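Local coordinates for protein fatty Acyl-Adenylate Ligase (Escherichia coli, PDB 3PBK) that belongs to the AMP-binding enzyme family of the ANL clan and holds 5'-O-[(S)-(dodecanoyloxy)(hydroxy)phosphoryl]adenosine in its ligand pocket, at residues A342-E350 with N385-I395; Y16-A25 with H197-S208. All blocks are in the same frame, centred on the assembly; numbering follows the deposited sequence.

Interaction 1 (A342-E350 with N385-I395); sequences ALAVSFSDE and NCGKALPEHGI. With 1ZZ (5'-O-[(S)-(dodecanoyloxy)(hydroxy)phosphoryl]adenosine), chain C.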
loop_
_atom_site.group_PDB
_atom_site.type_symbol
_atom_site.label_atom_id
_atom_site.label_comp_id
_atom_site.label_asym_id
_atom_site.label_seq_id
_atom_site.Cartn_x
_atom_site.Cartn_y
_atom_site.Cartn_z
ATOM N N ALA A 342 3.806 -10.102 2.942
ATOM C CA ALA A 342 3.822 -9.956 1.484
ATOM C C ALA A 342 2.812 -8.902 1.008
ATOM O O ALA A 342 3.183 -7.898 0.422
ATOM C CB ALA A 342 3.592 -11.299 0.787
ATOM N N LEU A 343 1.534 -9.128 1.278
ATOM C CA LEU A 343 0.510 -8.179 0.886
ATOM C C LEU A 343 -0.793 -8.369 1.670
ATOM O O LEU A 343 -1.128 -7.555 2.532
ATOM C CB LEU A 343 0.226 -8.320 -0.599
ATOM C CG LEU A 343 -0.342 -7.122 -1.354
ATOM C CD1 LEU A 343 -1.347 -7.623 -2.369
ATOM C CD2 LEU A 343 -0.980 -6.120 -0.423
ATOM N N ALA A 344 -1.517 -9.447 1.369
ATOM C CA ALA A 344 -2.895 -9.607 1.832
ATOM C C ALA A 344 -3.029 -10.394 3.132
ATOM O O ALA A 344 -2.269 -11.327 3.380
ATOM C CB ALA A 344 -3.737 -10.244 0.741
ATOM N N VAL A 345 -4.008 -10.019 3.952
ATOM C CA VAL A 345 -4.268 -10.710 5.212
ATOM C C VAL A 345 -5.735 -11.130 5.319
ATOM O O VAL A 345 -6.053 -12.174 5.887
ATOM C CB VAL A 345 -3.865 -9.850 6.434
ATOM C CG1 VAL A 345 -4.574 -10.322 7.677
ATOM C CG2 VAL A 345 -2.369 -9.885 6.644
ATOM N N SER A 346 -6.630 -10.320 4.767
ATOM C CA SER A 346 -8.044 -10.658 4.767
ATOM C C SER A 346 -8.816 -9.872 3.733
ATOM O O SER A 346 -8.409 -8.793 3.322
ATOM C CB SER A 346 -8.654 -10.433 6.143
ATOM O OG SER A 346 -8.538 -9.086 6.525
ATOM N N PHE A 347 -9.942 -10.437 3.321
ATOM C CA PHE A 347 -10.804 -9.840 2.321
ATOM C C PHE A 347 -12.235 -9.983 2.799
ATOM O O PHE A 347 -12.584 -10.988 3.407
ATOM C CB PHE A 347 -10.655 -10.575 0.990
ATOM C CG PHE A 347 -9.276 -10.483 0.383
ATOM C CD1 PHE A 347 -8.281 -11.364 0.751
ATOM C CD2 PHE A 347 -8.984 -9.524 -0.573
ATOM C CE1 PHE A 347 -7.019 -11.287 0.183
ATOM C CE2 PHE A 347 -7.721 -9.443 -1.147
ATOM C CZ PHE A 347 -6.738 -10.329 -0.769
ATOM N N SER A 348 -13.065 -8.979 2.539
ATOM C CA SER A 348 -14.487 -9.095 2.821
ATOM C C SER A 348 -15.074 -10.179 1.913
ATOM O O SER A 348 -14.455 -10.577 0.918
ATOM C CB SER A 348 -15.194 -7.757 2.609
ATOM O OG SER A 348 -16.493 -7.763 3.183
ATOM N N ASP A 349 -16.260 -10.668 2.261
ATOM C CA ASP A 349 -16.857 -11.764 1.517
ATOM C C ASP A 349 -17.078 -11.398 0.048
ATOM O O ASP A 349 -17.064 -10.215 -0.330
ATOM C CB ASP A 349 -18.159 -12.211 2.168
ATOM C CG ASP A 349 -17.938 -12.933 3.501
ATOM O OD1 ASP A 349 -16.925 -13.659 3.639
ATOM O OD2 ASP A 349 -18.791 -12.779 4.409
ATOM N N GLU A 350 -17.257 -12.425 -0.780
ATOM C CA GLU A 350 -17.507 -12.253 -2.203
ATOM C C GLU A 350 -18.868 -11.598 -2.337
ATOM O O GLU A 350 -19.775 -11.880 -1.551
ATOM C CB GLU A 350 -17.495 -13.620 -2.885
ATOM C CG GLU A 350 -16.971 -13.635 -4.311
ATOM C CD GLU A 350 -16.846 -15.058 -4.893
ATOM O OE1 GLU A 350 -17.294 -16.037 -4.231
ATOM O OE2 GLU A 350 -16.295 -15.187 -6.023
ATOM N N ASN A 385 -15.949 -4.050 7.843
ATOM C CA ASN A 385 -15.632 -5.471 7.880
ATOM C C ASN A 385 -14.550 -5.796 6.851
ATOM O O ASN A 385 -14.743 -5.605 5.653
ATOM C CB ASN A 385 -16.903 -6.282 7.606
ATOM C CG ASN A 385 -16.722 -7.772 7.835
ATOM O OD1 ASN A 385 -15.738 -8.374 7.396
ATOM N ND2 ASN A 385 -17.690 -8.382 8.511
ATOM N N CYS A 386 -13.414 -6.291 7.329
ATOM C CA CYS A 386 -12.268 -6.562 6.467
ATOM C C CYS A 386 -12.044 -8.050 6.244
ATOM O O CYS A 386 -10.988 -8.452 5.777
ATOM C CB CYS A 386 -11.000 -5.926 7.034
ATOM S SG CYS A 386 -10.950 -4.117 6.885
ATOM N N GLY A 387 -13.032 -8.869 6.579
ATOM C CA GLY A 387 -12.968 -10.275 6.228
ATOM C C GLY A 387 -12.508 -11.173 7.353
ATOM O O GLY A 387 -12.255 -10.701 8.462
ATOM N N LYS A 388 -12.422 -12.472 7.071
ATOM C CA LYS A 388 -11.898 -13.433 8.039
ATOM C C LYS A 388 -10.525 -13.916 7.598
ATOM O O LYS A 388 -10.117 -13.681 6.458
ATOM C CB LYS A 388 -12.819 -14.640 8.174
ATOM C CG LYS A 388 -14.237 -14.318 8.566
ATOM C CD LYS A 388 -14.955 -15.592 8.975
ATOM C CE LYS A 388 -16.442 -15.379 9.116
ATOM N NZ LYS A 388 -17.049 -16.557 9.793
ATOM N N ALA A 389 -9.819 -14.612 8.485
ATOM C CA ALA A 389 -8.506 -15.129 8.133
ATOM C C ALA A 389 -8.580 -15.996 6.882
ATOM O O ALA A 389 -9.587 -16.663 6.624
ATOM C CB ALA A 389 -7.911 -15.905 9.286
ATOM N N LEU A 390 -7.504 -15.969 6.104
ATOM C CA LEU A 390 -7.385 -16.815 4.928
ATOM C C LEU A 390 -7.069 -18.261 5.313
ATOM O O LEU A 390 -6.510 -18.517 6.383
ATOM C CB LEU A 390 -6.279 -16.282 4.038
ATOM C CG LEU A 390 -6.556 -14.917 3.436
ATOM C CD1 LEU A 390 -5.252 -14.289 2.971
ATOM C CD2 LEU A 390 -7.546 -15.048 2.291
ATOM N N PRO A 391 -7.431 -19.221 4.442
ATOM C CA PRO A 391 -7.044 -20.610 4.689
ATOM C C PRO A 391 -5.567 -20.738 5.055
ATOM O O PRO A 391 -4.690 -20.203 4.372
ATOM C CB PRO A 391 -7.327 -21.284 3.347
ATOM C CG PRO A 391 -8.477 -20.541 2.810
ATOM C CD PRO A 391 -8.278 -19.102 3.239
ATOM N N GLU A 392 -5.326 -21.444 6.154
ATOM C CA GLU A 392 -3.987 -21.739 6.649
ATOM C C GLU A 392 -3.294 -20.565 7.339
ATOM O O GLU A 392 -2.180 -20.722 7.836
ATOM C CB GLU A 392 -3.108 -22.333 5.547
ATOM C CG GLU A 392 -3.628 -23.671 5.017
ATOM C CD GLU A 392 -2.692 -24.324 3.997
ATOM O OE1 GLU A 392 -1.505 -23.918 3.931
ATOM O OE2 GLU A 392 -3.141 -25.249 3.272
ATOM N N HIS A 393 -3.949 -19.402 7.389
ATOM C CA HIS A 393 -3.390 -18.239 8.086
ATOM C C HIS A 393 -4.210 -17.921 9.304
ATOM O O HIS A 393 -5.412 -18.112 9.296
ATOM C CB HIS A 393 -3.371 -17.028 7.175
ATOM C CG HIS A 393 -2.708 -17.289 5.871
ATOM N ND1 HIS A 393 -1.416 -16.901 5.606
ATOM C CD2 HIS A 393 -3.140 -17.941 4.769
ATOM C CE1 HIS A 393 -1.084 -17.284 4.387
ATOM N NE2 HIS A 393 -2.113 -17.919 3.856
ATOM N N GLY A 394 -3.566 -17.422 10.349
ATOM C CA GLY A 394 -4.275 -17.066 11.562
ATOM C C GLY A 394 -4.321 -15.572 11.801
ATOM O O GLY A 394 -3.393 -14.842 11.425
ATOM N N ILE A 395 -5.413 -15.106 12.404
ATOM C CA ILE A 395 -5.509 -13.719 12.858
ATOM C C ILE A 395 -6.000 -13.735 14.288
ATOM O O ILE A 395 -7.026 -14.324 14.583
ATOM C CB ILE A 395 -6.493 -12.876 12.019
ATOM C CG1 ILE A 395 -5.973 -12.661 10.598
ATOM C CG2 ILE A 395 -6.729 -11.527 12.681
ATOM C CD1 ILE A 395 -6.972 -11.963 9.702
HETATM P P 1ZZ C . 1.596 -1.681 3.380
HETATM C C1 1ZZ C . -5.442 -8.673 -7.679
HETATM N N1 1ZZ C . -3.737 -0.842 6.574
HETATM O O1 1ZZ C . -1.406 -1.511 1.930
HETATM C C2 1ZZ C . -5.110 -8.738 -6.213
HETATM N N2 1ZZ C . -5.128 -1.891 5.204
HETATM O O2 1ZZ C . 0.642 -2.548 2.350
HETATM C C3 1ZZ C . -5.008 -7.423 -5.445
HETATM N N3 1ZZ C . -5.564 0.013 8.142
HETATM O O3 1ZZ C . 2.700 -2.475 4.204
HETATM C C4 1ZZ C . -4.859 -7.579 -3.920
HETATM N N4 1ZZ C . -7.713 -0.602 7.526
HETATM O O4 1ZZ C . 2.271 -0.691 2.708
HETATM C C5 1ZZ C . -5.164 -6.436 -2.946
HETATM N N5 1ZZ C . -8.055 -1.974 5.541
HETATM O O5 1ZZ C . 0.639 -1.020 4.475
HETATM C C6 1ZZ C . -4.390 -6.568 -1.659
HETATM O O6 1ZZ C . -1.520 -0.578 6.180
HETATM C C7 1ZZ C . -4.986 -6.132 -0.346
HETATM O O7 1ZZ C . -1.881 -0.417 9.691
HETATM C C8 1ZZ C . -4.028 -5.643 0.717
HETATM O O8 1ZZ C . -0.437 -2.727 8.829
HETATM C C9 1ZZ C . -4.226 -4.255 1.344
HETATM C C10 1ZZ C . -3.064 -3.306 1.488
HETATM C C11 1ZZ C . -1.670 -3.646 1.789
HETATM C C12 1ZZ C . -0.834 -2.521 2.183
HETATM C C13 1ZZ C . 0.620 -1.665 5.722
HETATM C C14 1ZZ C . -0.329 -1.110 6.791
HETATM C C15 1ZZ C . -1.049 -1.950 7.862
HETATM C C16 1ZZ C . -1.985 -0.949 8.396
HETATM C C17 1ZZ C . -2.494 -0.292 7.160
HETATM C C18 1ZZ C . -3.811 -1.586 5.472
HETATM C C19 1ZZ C . -5.884 -1.302 6.220
HETATM C C20 1ZZ C . -5.082 -0.667 7.038
HETATM C C21 1ZZ C . -6.906 0.021 8.342
HETATM C C22 1ZZ C . -7.192 -1.289 6.419
HETATM O O HOH W 1 -9.716 -13.114 3.705
#
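Ser-346 turns its hydroxyl onto the backbone carbonyl of Cys-386, and this bond joins 342-350 directly to 385-395. With chi1 at 61°, OG is held between the backbone N and the carbonyl carbon of its own residue, aimed at the facing chain, and it donates to Cys-386 O at 2.6 Å. It comes from above the carbonyl plane, 39° out of it, and not along a lone pair. Beside this link a water accepts from Phe-347 N at 2.7 Å and donates to Lys-388 O at 2.8 Å, bridging the two backbones. At Gly-387 the chains draw close, its CA lying 3.9 Å from that of Ser-348; having no side chain, Gly-387 brings its CA-H against Phe-347 O in a CA-H...O contact. Asn-385 shapes the approach with an Asx turn, its OD1 taking the amide N-H of Gly-387 in the plane of its own carbonyl at 2.9 Å.

Apolar groups close the other end. CG1 of Val-345 meets the CD1 tip of Ile-395 at 3.5 Å, the two branched chains slanting across one another. Leu-390 lays CD1 against the backbone of Val-345, while its CD2 reaches the edge of the Phe-347 ring, 4.1 Å from CD1 of that ring. Elsewhere on the same ring edge lies the acyl chain of the ligand. Val-345 and Ser-346 together form a classic beta bulge against Tyr-336 of strand 332-337.

Both segments contribute to the pocket: CD1 and CD2 of Leu-343 lie along the acyl chain, and SG of Cys-386 is 3.8 Å from the adenine amino nitrogen N5. The pairing of 342-350 with 385-395 thus rests on one hydroxyl, one water and apolar packing more than on regular strand bonding, and it brings together residues that touch the acyl chain and the adenine.

Interaction 2 (Y16-A25 with H197-S208); sequences YADFPTLVDA and HREVMANLRAIS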
loop_
_atom_site.group_PDB
_atom_site.type_symbol
_atom_site.label_atom_id
_atom_site.label_comp_id
_atom_site.label_asym_id
_atom_site.label_seq_id
_atom_site.Cartn_x
_atom_site.Cartn_y
_atom_site.Cartn_z
ATOM N N TYR A 16 -4.066 -21.188 -9.999
ATOM C CA TYR A 16 -4.185 -20.153 -8.978
ATOM C C TYR A 16 -2.953 -20.021 -8.101
ATOM O O TYR A 16 -2.994 -20.364 -6.921
ATOM C CB TYR A 16 -5.398 -20.418 -8.086
ATOM C CG TYR A 16 -6.732 -20.130 -8.739
ATOM C CD1 TYR A 16 -7.105 -20.776 -9.911
ATOM C CD2 TYR A 16 -7.630 -19.227 -8.174
ATOM C CE1 TYR A 16 -8.328 -20.528 -10.511
ATOM C CE2 TYR A 16 -8.860 -18.970 -8.770
ATOM C CZ TYR A 16 -9.199 -19.628 -9.939
ATOM O OH TYR A 16 -10.403 -19.390 -10.553
ATOM N N ALA A 17 -1.869 -19.507 -8.669
ATOM C CA ALA A 17 -0.645 -19.308 -7.906
ATOM C C ALA A 17 -0.067 -20.642 -7.366
ATOM O O ALA A 17 0.839 -20.650 -6.526
ATOM C CB ALA A 17 -0.887 -18.303 -6.780
ATOM N N ASP A 18 -0.623 -21.752 -7.862
ATOM C CA ASP A 18 -0.139 -23.126 -7.677
ATOM C C ASP A 18 1.344 -23.370 -7.445
ATOM O O ASP A 18 1.713 -24.406 -6.908
ATOM C CB ASP A 18 -0.457 -23.907 -8.939
ATOM C CG ASP A 18 -1.777 -24.579 -8.877
ATOM O OD1 ASP A 18 -1.865 -25.623 -8.196
ATOM O OD2 ASP A 18 -2.728 -24.072 -9.519
ATOM N N PHE A 19 2.194 -22.454 -7.894
ATOM C CA PHE A 19 3.622 -22.734 -8.031
ATOM C C PHE A 19 4.477 -22.508 -6.792
ATOM O O PHE A 19 4.117 -21.731 -5.899
ATOM C CB PHE A 19 4.182 -21.931 -9.196
ATOM C CG PHE A 19 3.247 -21.850 -10.344
ATOM C CD1 PHE A 19 3.285 -22.800 -11.346
ATOM C CD2 PHE A 19 2.299 -20.848 -10.400
ATOM C CE1 PHE A 19 2.417 -22.741 -12.397
ATOM C CE2 PHE A 19 1.428 -20.781 -11.443
ATOM C CZ PHE A 19 1.483 -21.734 -12.447
ATOM N N PRO A 20 5.626 -23.198 -6.752
ATOM C CA PRO A 20 6.651 -23.112 -5.708
ATOM C C PRO A 20 7.406 -21.790 -5.754
ATOM O O PRO A 20 7.761 -21.238 -4.713
ATOM C CB PRO A 20 7.619 -24.245 -6.075
ATOM C CG PRO A 20 6.882 -25.102 -7.067
ATOM C CD PRO A 20 5.969 -24.193 -7.781
ATOM N N THR A 21 7.636 -21.291 -6.961
ATOM C CA THR A 21 8.596 -20.228 -7.185
ATOM C C THR A 21 8.076 -19.276 -8.230
ATOM O O THR A 21 7.402 -19.703 -9.157
ATOM C CB THR A 21 9.903 -20.830 -7.699
ATOM O OG1 THR A 21 10.748 -21.153 -6.585
ATOM C CG2 THR A 21 10.616 -19.871 -8.631
ATOM N N LEU A 22 8.385 -17.988 -8.090
ATOM C CA LEU A 22 7.915 -16.968 -9.044
ATOM C C LEU A 22 8.341 -17.276 -10.471
ATOM O O LEU A 22 7.628 -16.973 -11.423
ATOM C CB LEU A 22 8.410 -15.571 -8.652
ATOM C CG LEU A 22 7.589 -14.786 -7.628
ATOM C CD1 LEU A 22 8.412 -13.664 -7.026
ATOM C CD2 LEU A 22 6.339 -14.250 -8.262
ATOM N N VAL A 23 9.516 -17.871 -10.614
ATOM C CA VAL A 23 10.002 -18.272 -11.921
ATOM C C VAL A 23 9.136 -19.407 -12.472
ATOM O O VAL A 23 8.724 -19.377 -13.633
ATOM C CB VAL A 23 11.480 -18.671 -11.869
ATOM C CG1 VAL A 23 11.861 -19.468 -13.116
ATOM C CG2 VAL A 23 12.345 -17.427 -11.713
ATOM N N ASP A 24 8.839 -20.400 -11.641
ATOM C CA ASP A 24 7.843 -21.389 -12.019
ATOM C C ASP A 24 6.569 -20.690 -12.466
ATOM O O ASP A 24 6.063 -20.934 -13.550
ATOM C CB ASP A 24 7.531 -22.307 -10.846
ATOM C CG ASP A 24 8.669 -23.246 -10.532
ATOM O OD1 ASP A 24 9.285 -23.759 -11.490
ATOM O OD2 ASP A 24 8.948 -23.475 -9.332
ATOM N N ALA A 25 6.052 -19.812 -11.623
ATOM C CA ALA A 25 4.836 -19.094 -11.952
ATOM C C ALA A 25 4.906 -18.495 -13.363
ATOM O O ALA A 25 4.051 -18.773 -14.203
ATOM C CB ALA A 25 4.554 -18.018 -10.910
ATOM N N HIS A 197 10.514 -16.854 -1.970
ATOM C CA HIS A 197 9.593 -17.340 -2.985
ATOM C C HIS A 197 8.385 -18.014 -2.350
ATOM O O HIS A 197 7.256 -17.797 -2.776
ATOM C CB HIS A 197 10.283 -18.303 -3.935
ATOM C CG HIS A 197 11.128 -17.625 -4.960
ATOM N ND1 HIS A 197 10.605 -17.094 -6.116
ATOM C CD2 HIS A 197 12.462 -17.390 -5.004
ATOM C CE1 HIS A 197 11.579 -16.561 -6.831
ATOM N NE2 HIS A 197 12.717 -16.727 -6.179
ATOM N N ARG A 198 8.621 -18.825 -1.323
ATOM C CA ARG A 198 7.538 -19.573 -0.692
ATOM C C ARG A 198 6.480 -18.646 -0.121
ATOM O O ARG A 198 5.282 -18.895 -0.260
ATOM C CB ARG A 198 8.047 -20.483 0.419
ATOM C CG ARG A 198 6.938 -21.328 1.020
ATOM C CD ARG A 198 7.339 -21.914 2.344
ATOM N NE ARG A 198 6.895 -21.094 3.468
ATOM C CZ ARG A 198 7.697 -20.358 4.239
ATOM N NH1 ARG A 198 9.017 -20.307 4.016
ATOM N NH2 ARG A 198 7.172 -19.661 5.243
ATOM N N GLU A 199 6.939 -17.580 0.521
ATOM C CA GLU A 199 6.047 -16.630 1.157
ATOM C C GLU A 199 5.225 -15.850 0.136
ATOM O O GLU A 199 3.999 -15.785 0.238
ATOM C CB GLU A 199 6.850 -15.706 2.070
ATOM C CG GLU A 199 7.437 -16.460 3.259
ATOM C CD GLU A 199 8.683 -15.815 3.853
ATOM O OE1 GLU A 199 8.970 -14.635 3.542
ATOM O OE2 GLU A 199 9.378 -16.497 4.638
ATOM N N VAL A 200 5.878 -15.266 -0.861
ATOM C CA VAL A 200 5.128 -14.494 -1.844
ATOM C C VAL A 200 4.161 -15.406 -2.605
ATOM O O VAL A 200 3.107 -14.964 -3.060
ATOM C CB VAL A 200 6.044 -13.718 -2.825
ATOM C CG1 VAL A 200 6.559 -14.638 -3.904
ATOM C CG2 VAL A 200 5.295 -12.551 -3.453
HETATM N N MSE A 201 4.512 -16.682 -2.735
HETATM C CA MSE A 201 3.632 -17.621 -3.418
HETATM C C MSE A 201 2.443 -17.996 -2.545
HETATM O O MSE A 201 1.317 -18.071 -3.030
HETATM C CB MSE A 201 4.389 -18.857 -3.881
HETATM C CG MSE A 201 5.305 -18.586 -5.060
HETATM SE SE MSE A 201 4.517 -17.521 -6.539
HETATM C CE MSE A 201 2.954 -18.641 -6.960
ATOM N N ALA A 202 2.693 -18.221 -1.257
ATOM C CA ALA A 202 1.619 -18.520 -0.309
ATOM C C ALA A 202 0.561 -17.439 -0.369
ATOM O O ALA A 202 -0.640 -17.736 -0.367
ATOM C CB ALA A 202 2.154 -18.663 1.126
ATOM N N ASN A 203 1.016 -16.189 -0.424
ATOM C CA ASN A 203 0.094 -15.075 -0.445
ATOM C C ASN A 203 -0.598 -14.950 -1.791
ATOM O O ASN A 203 -1.810 -14.789 -1.849
ATOM C CB ASN A 203 0.765 -13.764 -0.052
ATOM C CG ASN A 203 -0.216 -12.773 0.555
ATOM O OD1 ASN A 203 -0.855 -13.070 1.551
ATOM N ND2 ASN A 203 -0.344 -11.602 -0.049
ATOM N N LEU A 204 0.162 -15.033 -2.873
ATOM C CA LEU A 204 -0.442 -15.050 -4.199
ATOM C C LEU A 204 -1.538 -16.118 -4.296
ATOM O O LEU A 204 -2.625 -15.871 -4.814
ATOM C CB LEU A 204 0.623 -15.291 -5.257
ATOM C CG LEU A 204 1.218 -14.060 -5.932
ATOM C CD1 LEU A 204 1.029 -12.821 -5.082
ATOM C CD2 LEU A 204 2.672 -14.307 -6.237
ATOM N N ARG A 205 -1.246 -17.307 -3.788
ATOM C CA ARG A 205 -2.227 -18.375 -3.724
ATOM C C ARG A 205 -3.462 -17.940 -2.913
ATOM O O ARG A 205 -4.594 -18.080 -3.367
ATOM C CB ARG A 205 -1.563 -19.629 -3.148
ATOM C CG ARG A 205 -2.497 -20.763 -2.833
ATOM C CD ARG A 205 -3.130 -21.352 -4.069
ATOM N NE ARG A 205 -4.074 -22.414 -3.722
ATOM C CZ ARG A 205 -4.802 -23.083 -4.612
ATOM N NH1 ARG A 205 -4.692 -22.797 -5.902
ATOM N NH2 ARG A 205 -5.641 -24.036 -4.219
ATOM N N ALA A 206 -3.244 -17.384 -1.726
ATOM C CA ALA A 206 -4.355 -16.915 -0.888
ATOM C C ALA A 206 -5.231 -15.891 -1.611
ATOM O O ALA A 206 -6.455 -16.031 -1.663
ATOM C CB ALA A 206 -3.837 -16.337 0.428
ATOM N N ILE A 207 -4.590 -14.863 -2.165
ATOM C CA ILE A 207 -5.283 -13.782 -2.851
ATOM C C ILE A 207 -6.120 -14.295 -3.995
ATOM O O ILE A 207 -7.333 -14.098 -4.013
ATOM C CB ILE A 207 -4.309 -12.763 -3.422
ATOM C CG1 ILE A 207 -3.647 -11.976 -2.289
ATOM C CG2 ILE A 207 -5.038 -11.832 -4.375
ATOM C CD1 ILE A 207 -2.313 -11.355 -2.674
ATOM N N SER A 208 -5.477 -14.955 -4.952
ATOM C CA SER A 208 -6.178 -15.432 -6.143
ATOM C C SER A 208 -7.261 -16.494 -5.866
ATOM O O SER A 208 -8.347 -16.468 -6.446
ATOM C CB SER A 208 -5.176 -15.975 -7.157
ATOM O OG SER A 208 -4.573 -17.158 -6.660
#
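The side chain of Leu-22 sits on helix 197-211 as a knob in the hole formed by His-197, Val-200, Met-201 and Leu-204. Its CD1 lies 3.8 Å from CG1 of Val-200, while CD2 points between the selenium of Met-201, modelled as selenomethionine, and CD2 of Leu-204. The Leu-22 side chain runs at about a right angle to those of Val-200 and Leu-204. Met-201 is bent at chi2 and chi3, which folds its methyl back over the turn before helix 22-29. There CE of Met-201 meets CB of Ala-17 and the edge of the Phe-19 ring at CD2. Ala-17 CB in turn rests on the helix backbone beside Leu-204, 3.7 Å from CB of that residue.

Polar bonds fix both ends of this apolar strip. At one, the amide of Leu-22, just after the N-cap residue Thr-21, donates to ND1 of His-197 at 3.1 Å (163° at the hydrogen), with Leu-22 N lying 27° out of the plane of the ring. The bond is consistent with an ND1 that carries no proton. CG2 of Thr-21 lies over one face of the same ring in a CH-pi contact. At the other end NH1 of Arg-205 donates to Tyr-16 O at 3.1 Å, nearly straight at 171° and within its guanidinium plane. Asp-18 OD2 is near NH1, beyond salt-bridge range, and may add a weak attraction, with no N-H directed at it.

Farther out, the phenol OH of Tyr-16 bonds to Leu-214 O, past the helix end, and Ser-208 OG returns to Leu-204 O. Leu-237 of helix 229-241 covers Leu-22 and Val-200. The arrangement is one of an N-terminal segment lying along helix 197-211, with the Leu-22 knob seated in one hole at the start of helix 22-29.

Along the chain the two contacts come in series: interaction 2 joins the N-terminal segment to helix 197-211, and interaction 1 follows, joining strand 344-347 to the region of strands 388-389 and 394-398. Their centres lie about 16 Å apart, yet they touch through the helix. It presents Leu-22 and its neighbours with one side, while from another side Ile-207 packs on Ala-344 (CG1 to CB 3.5 Å). Ala-206 likewise packs on Leu-390. The helix therefore lies between the N-terminal segment and the edge of the mixed sheet. Leu-343 and Cys-386 of interaction 1 line the ligand pocket, and so does Ile-207, which lies on the helix of interaction 2 but does not touch 16-25.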